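PDB 3RMG: octaprenyl-diphosphate synthase from Bacteroides thetaiotaomicron, which probably elongates an allylic prenyl diphosphate with isopentenyl diphosphate, as a magnesium-dependent prenyltransferase of the FPP/GGPP synthase family. Local coordinates for residues H71-A82 with L118-T129; I212-F220 with I284-E292. All coordinates share one frame; numbering follows the deposited sequence. Where two conformers were deposited one is given.

Contact 1. Residues H71-A82 with L118-T129; sequences HAAVSLELLHTA and LLATSLVHAEQT
The rings of H71 and H125 meet rim to rim and are tied by a hydrogen bond. ND1 of H71 lies 2.8 Å from ND1 of H125, each near the plane of the other ring, and either may be the donor. The side chains cross at about a right angle, with their ring planes 33° apart. In both, CG lies beside the backbone N and opposite the carbonyl carbon (chi1 -78° each), which sends each ring across the gap between the helices. A methyl or methylene covers one face of each ring. Q128 CB stands 3.7 Å from the centroid of the H71 ring, straight over it. V74 CG1 sits closer, 3.3 Å from the centroid of the H125 ring. L78 CD1 also approaches H125, reaching its CD2 obliquely at 3.4 Å. H125 and L78 are both knobs in holes of the facing helix; L78 fits among L118, T121, S122 and H125.

Further along, S75 OG donates to S122 O at 2.8 Å, from above the carbonyl plane. The backbone N of A126 reaches the same oxygen from the opposite face. L79 CD1 meets L119 CD1 at 3.6 Å, and A82 CB rests on L118 CB. L119 also packs on L119 of the second subunit, so this antiparallel helix pair, crossing at -162°, borders the dimer interface. Replacing H71 by an alanine would probably leave H125 ND1 without its mate and Q128 CB without a ring to cover.

The shared bond needs a proton on one ND1 and a lone pair on the other. It should therefore disfavour double protonation of the two histidines, while the end formed by L79, A82, L118 and L119 is closed by apolar contact.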
loop_
_atom_site.group_PDB
_atom_site.type_symbol
_atom_site.label_atom_id
_atom_site.label_comp_id
_atom_site.label_asym_id
_atom_site.label_seq_id
_atom_site.Cartn_x
_atom_site.Cartn_y
_atom_site.Cartn_z
ATOM N N HIS A 71 10.763 1.671 15.622
ATOM C CA HIS A 71 9.860 2.035 14.513
ATOM C C HIS A 71 10.271 1.341 13.208
ATOM O O HIS A 71 9.426 0.832 12.464
ATOM C CB HIS A 71 9.741 3.552 14.330
ATOM C CG HIS A 71 8.837 4.203 15.329
ATOM N ND1 HIS A 71 7.488 3.922 15.402
ATOM C CD2 HIS A 71 9.089 5.104 16.314
ATOM C CE1 HIS A 71 6.948 4.625 16.385
ATOM N NE2 HIS A 71 7.896 5.353 16.949
ATOM N N ALA A 72 11.573 1.289 12.944
ATOM C CA ALA A 72 12.071 0.517 11.807
ATOM C C ALA A 72 11.528 -0.910 11.838
ATOM O O ALA A 72 10.952 -1.390 10.865
ATOM C CB ALA A 72 13.573 0.502 11.793
ATOM N N ALA A 73 11.701 -1.577 12.969
ATOM C CA ALA A 73 11.295 -2.966 13.094
ATOM C C ALA A 73 9.793 -3.132 12.876
ATOM O O ALA A 73 9.354 -4.025 12.156
ATOM C CB ALA A 73 11.721 -3.524 14.451
ATOM N N VAL A 74 9.006 -2.269 13.508
ATOM C CA VAL A 74 7.571 -2.244 13.266
ATOM C C VAL A 74 7.269 -1.991 11.781
ATOM O O VAL A 74 6.501 -2.723 11.139
ATOM C CB VAL A 74 6.901 -1.173 14.131
ATOM C CG1 VAL A 74 5.391 -1.068 13.825
ATOM C CG2 VAL A 74 7.136 -1.499 15.599
ATOM N N SER A 75 7.892 -0.965 11.227
ATOM C CA SER A 75 7.640 -0.639 9.834
ATOM C C SER A 75 7.839 -1.853 8.947
ATOM O O SER A 75 6.951 -2.211 8.181
ATOM C CB SER A 75 8.552 0.480 9.362
ATOM O OG SER A 75 8.334 0.720 7.989
ATOM N N LEU A 76 9.010 -2.484 9.048
ATOM C CA LEU A 76 9.341 -3.592 8.165
ATOM C C LEU A 76 8.465 -4.801 8.442
ATOM O O LEU A 76 8.045 -5.487 7.525
ATOM C CB LEU A 76 10.826 -3.946 8.258
ATOM C CG LEU A 76 11.776 -2.956 7.551
ATOM C CD1 LEU A 76 13.212 -3.252 7.884
ATOM C CD2 LEU A 76 11.578 -2.953 6.033
ATOM N N GLU A 77 8.143 -5.035 9.705
ATOM C CA GLU A 77 7.232 -6.118 10.042
ATOM C C GLU A 77 5.815 -5.872 9.494
ATOM O O GLU A 77 5.139 -6.797 9.048
ATOM C CB GLU A 77 7.214 -6.341 11.554
ATOM C CG GLU A 77 6.654 -7.689 11.976
ATOM C CD GLU A 77 7.596 -8.843 11.667
ATOM O OE1 GLU A 77 8.714 -8.590 11.175
ATOM O OE2 GLU A 77 7.217 -10.008 11.917
ATOM N N LEU A 78 5.363 -4.627 9.522
ATOM C CA LEU A 78 4.077 -4.289 8.924
ATOM C C LEU A 78 4.085 -4.494 7.404
ATOM O O LEU A 78 3.106 -4.990 6.823
ATOM C CB LEU A 78 3.695 -2.842 9.256
ATOM C CG LEU A 78 3.409 -2.589 10.735
ATOM C CD1 LEU A 78 3.131 -1.121 11.004
ATOM C CD2 LEU A 78 2.263 -3.464 11.188
ATOM N N LEU A 79 5.177 -4.094 6.759
ATOM C CA LEU A 79 5.299 -4.259 5.306
ATOM C C LEU A 79 5.191 -5.735 4.919
ATOM O O LEU A 79 4.492 -6.100 3.968
ATOM C CB LEU A 79 6.628 -3.671 4.810
ATOM C CG LEU A 79 7.010 -3.902 3.347
ATOM C CD1 LEU A 79 5.915 -3.398 2.441
ATOM C CD2 LEU A 79 8.310 -3.190 3.031
ATOM N N HIS A 80 5.892 -6.581 5.669
ATOM C CA HIS A 80 5.860 -8.016 5.460
ATOM C C HIS A 80 4.447 -8.559 5.672
ATOM O O HIS A 80 3.907 -9.284 4.835
ATOM C CB HIS A 80 6.815 -8.684 6.435
ATOM C CG HIS A 80 6.733 -10.177 6.432
ATOM N ND1 HIS A 80 6.898 -10.930 5.289
ATOM C CD2 HIS A 80 6.535 -11.060 7.440
ATOM C CE1 HIS A 80 6.800 -12.212 5.591
ATOM N NE2 HIS A 80 6.580 -12.318 6.889
ATOM N N THR A 81 3.843 -8.197 6.795
ATOM C CA THR A 81 2.494 -8.648 7.078
ATOM C C THR A 81 1.539 -8.247 5.974
ATOM O O THR A 81 0.704 -9.048 5.552
ATOM C CB THR A 81 1.957 -8.084 8.401
ATOM O OG1 THR A 81 2.987 -8.133 9.399
ATOM C CG2 THR A 81 0.760 -8.896 8.861
ATOM N N ALA A 82 1.652 -7.007 5.504
ATOM C CA ALA A 82 0.744 -6.535 4.466
ATOM C C ALA A 82 0.850 -7.345 3.169
ATOM O O ALA A 82 -0.151 -7.608 2.516
ATOM C CB ALA A 82 0.952 -5.046 4.193
ATOM N N LEU A 118 -2.354 -1.697 6.775
ATOM C CA LEU A 118 -1.073 -2.185 7.294
ATOM C C LEU A 118 0.082 -1.536 6.542
ATOM O O LEU A 118 1.060 -1.090 7.142
ATOM C CB LEU A 118 -0.990 -3.702 7.193
ATOM C CG LEU A 118 -1.937 -4.435 8.144
ATOM C CD1 LEU A 118 -2.195 -5.862 7.682
ATOM C CD2 LEU A 118 -1.380 -4.421 9.552
ATOM N N LEU A 119 -0.060 -1.454 5.225
ATOM C CA LEU A 119 0.959 -0.878 4.346
ATOM C C LEU A 119 1.174 0.619 4.571
ATOM O O LEU A 119 2.295 1.131 4.481
ATOM C CB LEU A 119 0.540 -1.126 2.906
ATOM C CG LEU A 119 1.570 -1.195 1.794
ATOM C CD1 LEU A 119 2.509 -2.366 2.024
ATOM C CD2 LEU A 119 0.822 -1.375 0.490
ATOM N N ALA A 120 0.093 1.337 4.847
ATOM C CA ALA A 120 0.214 2.755 5.172
ATOM C C ALA A 120 0.777 2.892 6.581
ATOM O O ALA A 120 1.696 3.672 6.831
ATOM C CB ALA A 120 -1.142 3.448 5.066
ATOM N N THR A 121 0.222 2.131 7.512
ATOM C CA THR A 121 0.746 2.168 8.869
ATOM C C THR A 121 2.255 1.878 8.805
ATOM O O THR A 121 3.067 2.601 9.408
ATOM C CB THR A 121 0.010 1.206 9.793
ATOM O OG1 THR A 121 -1.394 1.505 9.750
ATOM C CG2 THR A 121 0.512 1.356 11.229
ATOM N N SER A 122 2.637 0.863 8.029
ATOM C CA SER A 122 4.056 0.576 7.827
ATOM C C SER A 122 4.830 1.847 7.488
ATOM O O SER A 122 5.905 2.092 8.046
ATOM C CB SER A 122 4.253 -0.473 6.731
ATOM O OG SER A 122 3.734 -1.727 7.139
ATOM N N LEU A 123 4.279 2.665 6.590
ATOM C CA LEU A 123 4.948 3.914 6.175
ATOM C C LEU A 123 5.036 4.992 7.262
ATOM O O LEU A 123 6.039 5.725 7.363
ATOM C CB LEU A 123 4.267 4.480 4.923
ATOM N N VAL A 124 3.972 5.106 8.057
ATOM C CA VAL A 124 3.946 6.009 9.203
ATOM C C VAL A 124 5.101 5.680 10.140
ATOM O O VAL A 124 5.880 6.562 10.535
ATOM C CB VAL A 124 2.625 5.881 9.997
ATOM C CG1 VAL A 124 2.633 6.816 11.222
ATOM C CG2 VAL A 124 1.437 6.158 9.095
ATOM N N HIS A 125 5.232 4.402 10.489
ATOM C CA HIS A 125 6.322 4.016 11.384
ATOM C C HIS A 125 7.680 4.381 10.786
ATOM O O HIS A 125 8.551 4.913 11.471
ATOM C CB HIS A 125 6.217 2.549 11.767
ATOM C CG HIS A 125 5.175 2.281 12.813
ATOM N ND1 HIS A 125 5.367 2.571 14.149
ATOM C CD2 HIS A 125 3.929 1.758 12.718
ATOM C CE1 HIS A 125 4.290 2.224 14.831
ATOM N NE2 HIS A 125 3.403 1.729 13.985
ATOM N N ALA A 126 7.862 4.144 9.495
ATOM C CA ALA A 126 9.133 4.518 8.891
ATOM C C ALA A 126 9.410 6.010 9.102
ATOM O O ALA A 126 10.533 6.414 9.393
ATOM C CB ALA A 126 9.149 4.157 7.416
ATOM N N GLU A 127 8.379 6.833 8.960
ATOM C CA GLU A 127 8.551 8.274 9.105
ATOM C C GLU A 127 8.834 8.629 10.568
ATOM O O GLU A 127 9.750 9.405 10.883
ATOM C CB GLU A 127 7.318 8.998 8.560
ATOM C CG GLU A 127 7.407 10.506 8.618
ATOM C CD GLU A 127 7.097 11.028 10.008
ATOM O OE1 GLU A 127 6.180 10.451 10.667
ATOM O OE2 GLU A 127 7.772 12.001 10.420
ATOM N N GLN A 128 8.087 8.013 11.474
ATOM C CA GLN A 128 8.377 8.155 12.907
ATOM C C GLN A 128 9.807 7.786 13.342
ATOM O O GLN A 128 10.197 8.118 14.470
ATOM C CB GLN A 128 7.372 7.380 13.746
ATOM C CG GLN A 128 5.945 7.912 13.676
ATOM C CD GLN A 128 5.033 7.166 14.618
ATOM O OE1 GLN A 128 4.404 6.175 14.237
ATOM N NE2 GLN A 128 4.986 7.611 15.875
ATOM N N THR A 129 10.591 7.118 12.478
ATOM C CA THR A 129 12.030 6.948 12.760
ATOM C C THR A 129 12.785 8.264 12.632
ATOM O O THR A 129 13.961 8.369 13.013
ATOM C CB THR A 129 12.751 5.965 11.790
ATOM O OG1 THR A 129 12.973 6.608 10.523
ATOM C CG2 THR A 129 11.971 4.668 11.601
#

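Contact 2. Residues I212-F220 with I284-E292; sequences IKDDIFDYF and IEYACRTIE
I216 is the knob of this contact, set among I284, A287, C288 and I291 of the antiparallel helix 283-302. Its CB points toward that helix and forks there. The short branch, CG2, faces I284 CG2 at a loose 4.4 Å. The long branch starts at CG1, which comes 3.8 Å from A287 CB. It ends at CD1, which presses closer on the same A287 CB, at 3.5 Å. CD1 also touches C288 SG and meets I291 CD1 tip to tip at 4.0 Å. A nearly extended chi2 (164°) carries the methyl this far into the hole.

One turn earlier, I212 packs on I291. The two side chains slide past each other in opposite directions. I212 CG2 lies 3.3 Å from I291 CG1, tighter than usual for two carbons. I212 CD1 crosses T290 CG2 at about a right angle. K213 CG lies against I291 CD1, 3.7 Å away, so I291 CD1 is met by I212, K213 and I216.

F217 to F220 form a type I turn. I284 CD1 fits here, 4.2 Å from Y219 CG, and it also touches the F220 ring. The Y219 hydroxyl is bonded elsewhere, to T239.

Residues 212-220 include the sequence DDIFD, the second aspartate-rich motif of the family, which in relatives binds magnesium and diphosphate. D214, D215 and D218 make no contact with 284-292; D215 bonds to Y166 instead. No hydrogen bond joins the two segments. The helix that carries the start of the motif thus packs on 284-292 through apolar groups, I216 of the motif among them, and the acidic groups are turned to other surroundings.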
loop_
_atom_site.group_PDB
_atom_site.type_symbol
_atom_site.label_atom_id
_atom_site.label_comp_id
_atom_site.label_asym_id
_atom_site.label_seq_id
_atom_site.Cartn_x
_atom_site.Cartn_y
_atom_site.Cartn_z
ATOM N N ILE A 212 15.763 -20.990 2.164
ATOM C CA ILE A 212 16.101 -22.332 1.730
ATOM C C ILE A 212 15.613 -23.361 2.749
ATOM O O ILE A 212 15.071 -24.405 2.375
ATOM C CB ILE A 212 17.610 -22.486 1.523
ATOM C CG1 ILE A 212 18.063 -21.710 0.283
ATOM C CG2 ILE A 212 17.975 -23.931 1.352
ATOM C CD1 ILE A 212 19.609 -21.657 0.135
ATOM N N LYS A 213 15.797 -23.065 4.035
ATOM C CA LYS A 213 15.244 -23.911 5.092
ATOM C C LYS A 213 13.755 -24.163 4.882
ATOM O O LYS A 213 13.299 -25.298 4.937
ATOM C CB LYS A 213 15.461 -23.282 6.467
ATOM C CG LYS A 213 16.712 -23.757 7.177
ATOM C CD LYS A 213 16.468 -25.060 7.935
ATOM C CE LYS A 213 16.503 -26.265 7.007
ATOM N NZ LYS A 213 16.572 -27.553 7.759
ATOM N N ASP A 214 13.001 -23.094 4.659
ATOM C CA ASP A 214 11.573 -23.202 4.424
ATOM C C ASP A 214 11.229 -24.028 3.193
ATOM O O ASP A 214 10.253 -24.769 3.204
ATOM C CB ASP A 214 10.948 -21.817 4.276
ATOM C CG ASP A 214 10.200 -21.386 5.511
ATOM O OD1 ASP A 214 10.168 -22.168 6.487
ATOM O OD2 ASP A 214 9.636 -20.273 5.500
ATOM N N ASP A 215 12.004 -23.873 2.124
ATOM C CA ASP A 215 11.745 -24.603 0.887
ATOM C C ASP A 215 11.895 -26.112 1.105
ATOM O O ASP A 215 11.160 -26.907 0.528
ATOM C CB ASP A 215 12.687 -24.136 -0.225
ATOM C CG ASP A 215 12.348 -22.751 -0.737
ATOM O OD1 ASP A 215 11.304 -22.193 -0.332
ATOM O OD2 ASP A 215 13.128 -22.220 -1.554
ATOM N N ILE A 216 12.850 -26.497 1.940
ATOM C CA ILE A 216 13.053 -27.895 2.273
ATOM C C ILE A 216 11.840 -28.479 3.003
ATOM O O ILE A 216 11.368 -29.563 2.675
ATOM C CB ILE A 216 14.313 -28.076 3.118
ATOM C CG1 ILE A 216 15.556 -28.025 2.221
ATOM C CG2 ILE A 216 14.252 -29.387 3.892
ATOM C CD1 ILE A 216 16.852 -27.801 2.972
ATOM N N PHE A 217 11.327 -27.749 3.983
ATOM C CA PHE A 217 10.138 -28.187 4.708
ATOM C C PHE A 217 9.031 -28.677 3.782
ATOM O O PHE A 217 8.327 -29.627 4.109
ATOM C CB PHE A 217 9.591 -27.067 5.595
ATOM C CG PHE A 217 10.475 -26.731 6.760
ATOM C CD1 PHE A 217 10.432 -25.472 7.338
ATOM C CD2 PHE A 217 11.357 -27.674 7.270
ATOM C CE1 PHE A 217 11.243 -25.156 8.412
ATOM C CE2 PHE A 217 12.173 -27.367 8.342
ATOM C CZ PHE A 217 12.114 -26.104 8.916
ATOM N N ASP A 218 8.871 -28.032 2.633
ATOM C CA ASP A 218 7.783 -28.379 1.716
ATOM C C ASP A 218 7.861 -29.817 1.188
ATOM O O ASP A 218 6.861 -30.390 0.758
ATOM C CB ASP A 218 7.747 -27.412 0.545
ATOM C CG ASP A 218 6.419 -27.418 -0.161
ATOM O OD1 ASP A 218 6.404 -27.581 -1.399
ATOM O OD2 ASP A 218 5.387 -27.263 0.526
ATOM N N TYR A 219 9.053 -30.397 1.217
ATOM C CA TYR A 219 9.244 -31.774 0.781
ATOM C C TYR A 219 8.898 -32.787 1.890
ATOM O O TYR A 219 9.337 -33.936 1.840
ATOM C CB TYR A 219 10.690 -31.974 0.312
ATOM C CG TYR A 219 11.079 -31.126 -0.883
ATOM C CD1 TYR A 219 11.337 -31.711 -2.114
ATOM C CD2 TYR A 219 11.188 -29.743 -0.782
ATOM C CE1 TYR A 219 11.695 -30.950 -3.210
ATOM C CE2 TYR A 219 11.539 -28.971 -1.878
ATOM C CZ TYR A 219 11.792 -29.581 -3.093
ATOM O OH TYR A 219 12.151 -28.836 -4.200
ATOM N N PHE A 220 8.114 -32.354 2.881
ATOM C CA PHE A 220 7.774 -33.193 4.040
ATOM C C PHE A 220 6.378 -32.905 4.597
ATOM O O PHE A 220 5.866 -31.790 4.488
ATOM C CB PHE A 220 8.810 -33.031 5.153
ATOM C CG PHE A 220 10.189 -33.482 4.772
ATOM C CD1 PHE A 220 10.652 -34.727 5.146
ATOM C CD2 PHE A 220 11.026 -32.659 4.042
ATOM C CE1 PHE A 220 11.923 -35.145 4.800
ATOM C CE2 PHE A 220 12.296 -33.068 3.692
ATOM C CZ PHE A 220 12.746 -34.312 4.070
ATOM N N ILE A 284 17.868 -32.892 -1.045
ATOM C CA ILE A 284 17.903 -32.335 0.299
ATOM C C ILE A 284 19.337 -32.141 0.796
ATOM O O ILE A 284 19.725 -31.035 1.156
ATOM C CB ILE A 284 17.131 -33.208 1.295
ATOM C CG1 ILE A 284 15.731 -33.519 0.759
ATOM C CG2 ILE A 284 17.058 -32.523 2.652
ATOM C CD1 ILE A 284 14.893 -32.296 0.475
ATOM N N GLU A 285 20.121 -33.214 0.811
ATOM C CA GLU A 285 21.498 -33.139 1.284
ATOM C C GLU A 285 22.215 -31.950 0.660
ATOM O O GLU A 285 23.070 -31.328 1.286
ATOM C CB GLU A 285 22.258 -34.434 0.967
ATOM C CG GLU A 285 21.673 -35.688 1.617
ATOM C CD GLU A 285 20.316 -36.080 1.039
ATOM O OE1 GLU A 285 20.141 -36.003 -0.198
ATOM O OE2 GLU A 285 19.425 -36.469 1.823
ATOM N N TYR A 286 21.857 -31.633 -0.575
ATOM C CA TYR A 286 22.508 -30.549 -1.291
ATOM C C TYR A 286 21.997 -29.170 -0.876
ATOM O O TYR A 286 22.759 -28.201 -0.834
ATOM C CB TYR A 286 22.323 -30.723 -2.785
ATOM C CG TYR A 286 22.776 -29.526 -3.588
ATOM C CD1 TYR A 286 24.134 -29.275 -3.805
ATOM C CD2 TYR A 286 21.847 -28.640 -4.127
ATOM C CE1 TYR A 286 24.549 -28.170 -4.551
ATOM C CE2 TYR A 286 22.251 -27.539 -4.872
ATOM C CZ TYR A 286 23.598 -27.312 -5.079
ATOM O OH TYR A 286 23.982 -26.223 -5.831
ATOM N N ALA A 287 20.702 -29.084 -0.592
ATOM C CA ALA A 287 20.104 -27.848 -0.141
ATOM C C ALA A 287 20.684 -27.524 1.236
ATOM O O ALA A 287 21.077 -26.383 1.498
ATOM C CB ALA A 287 18.596 -27.981 -0.085
ATOM N N CYS A 288 20.756 -28.543 2.093
ATOM C CA CYS A 288 21.438 -28.456 3.385
ATOM C C CYS A 288 22.925 -28.067 3.285
ATOM O O CYS A 288 23.429 -27.321 4.126
ATOM C CB CYS A 288 21.287 -29.763 4.170
ATOM S SG CYS A 288 19.719 -29.910 5.056
ATOM N N ARG A 289 23.628 -28.570 2.273
ATOM C CA ARG A 289 25.025 -28.179 2.084
ATOM C C ARG A 289 25.146 -26.699 1.689
ATOM O O ARG A 289 26.073 -26.014 2.087
ATOM C CB ARG A 289 25.724 -29.078 1.063
ATOM C CG ARG A 289 26.623 -30.132 1.692
ATOM C CD ARG A 289 26.590 -31.444 0.933
ATOM N NE ARG A 289 26.720 -31.269 -0.514
ATOM C CZ ARG A 289 26.161 -32.082 -1.408
ATOM N NH1 ARG A 289 25.428 -33.109 -0.996
ATOM N NH2 ARG A 289 26.320 -31.864 -2.710
ATOM N N THR A 290 24.196 -26.219 0.904
ATOM C CA THR A 290 24.181 -24.835 0.478
ATOM C C THR A 290 23.916 -23.892 1.667
ATOM O O THR A 290 24.620 -22.885 1.856
ATOM C CB THR A 290 23.139 -24.646 -0.626
ATOM O OG1 THR A 290 23.526 -25.437 -1.756
ATOM C CG2 THR A 290 23.028 -23.187 -1.047
ATOM N N ILE A 291 22.905 -24.230 2.463
ATOM C CA ILE A 291 22.630 -23.517 3.702
ATOM C C ILE A 291 23.908 -23.367 4.531
ATOM O O ILE A 291 24.204 -22.286 5.045
ATOM C CB ILE A 291 21.540 -24.236 4.525
ATOM C CG1 ILE A 291 20.177 -24.055 3.861
ATOM C CG2 ILE A 291 21.483 -23.709 5.955
ATOM C CD1 ILE A 291 19.084 -24.881 4.505
ATOM N N GLU A 292 24.664 -24.454 4.645
ATOM C CA GLU A 292 25.908 -24.484 5.412
ATOM C C GLU A 292 26.918 -23.489 4.837
ATOM O O GLU A 292 27.631 -22.816 5.572
ATOM C CB GLU A 292 26.497 -25.899 5.356
ATOM C CG GLU A 292 27.035 -26.427 6.666
ATOM C CD GLU A 292 26.029 -26.305 7.783
ATOM O OE1 GLU A 292 24.816 -26.397 7.495
ATOM O OE2 GLU A 292 26.451 -26.113 8.943
#

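In the fold
The two contacts share no helix and lie on opposite sides of the chain's centre. Their centres are 30 Å apart, and their nearest atoms about 9 Å. Each joins antiparallel helices of an all-helical fold, and each is mostly buried. Contact 1 pairs helices 67-90 and 102-128 closely, with polar bonds set into its packing, and it borders the second subunit. Contact 2 pairs helices 193-217 and 283-302 at a wider spacing. It buries less surface, is apolar throughout and is touched by no other chain. The C-terminal end of helix 67-90 carries the start of the family's first aspartate-rich motif, while contact 2 includes the second.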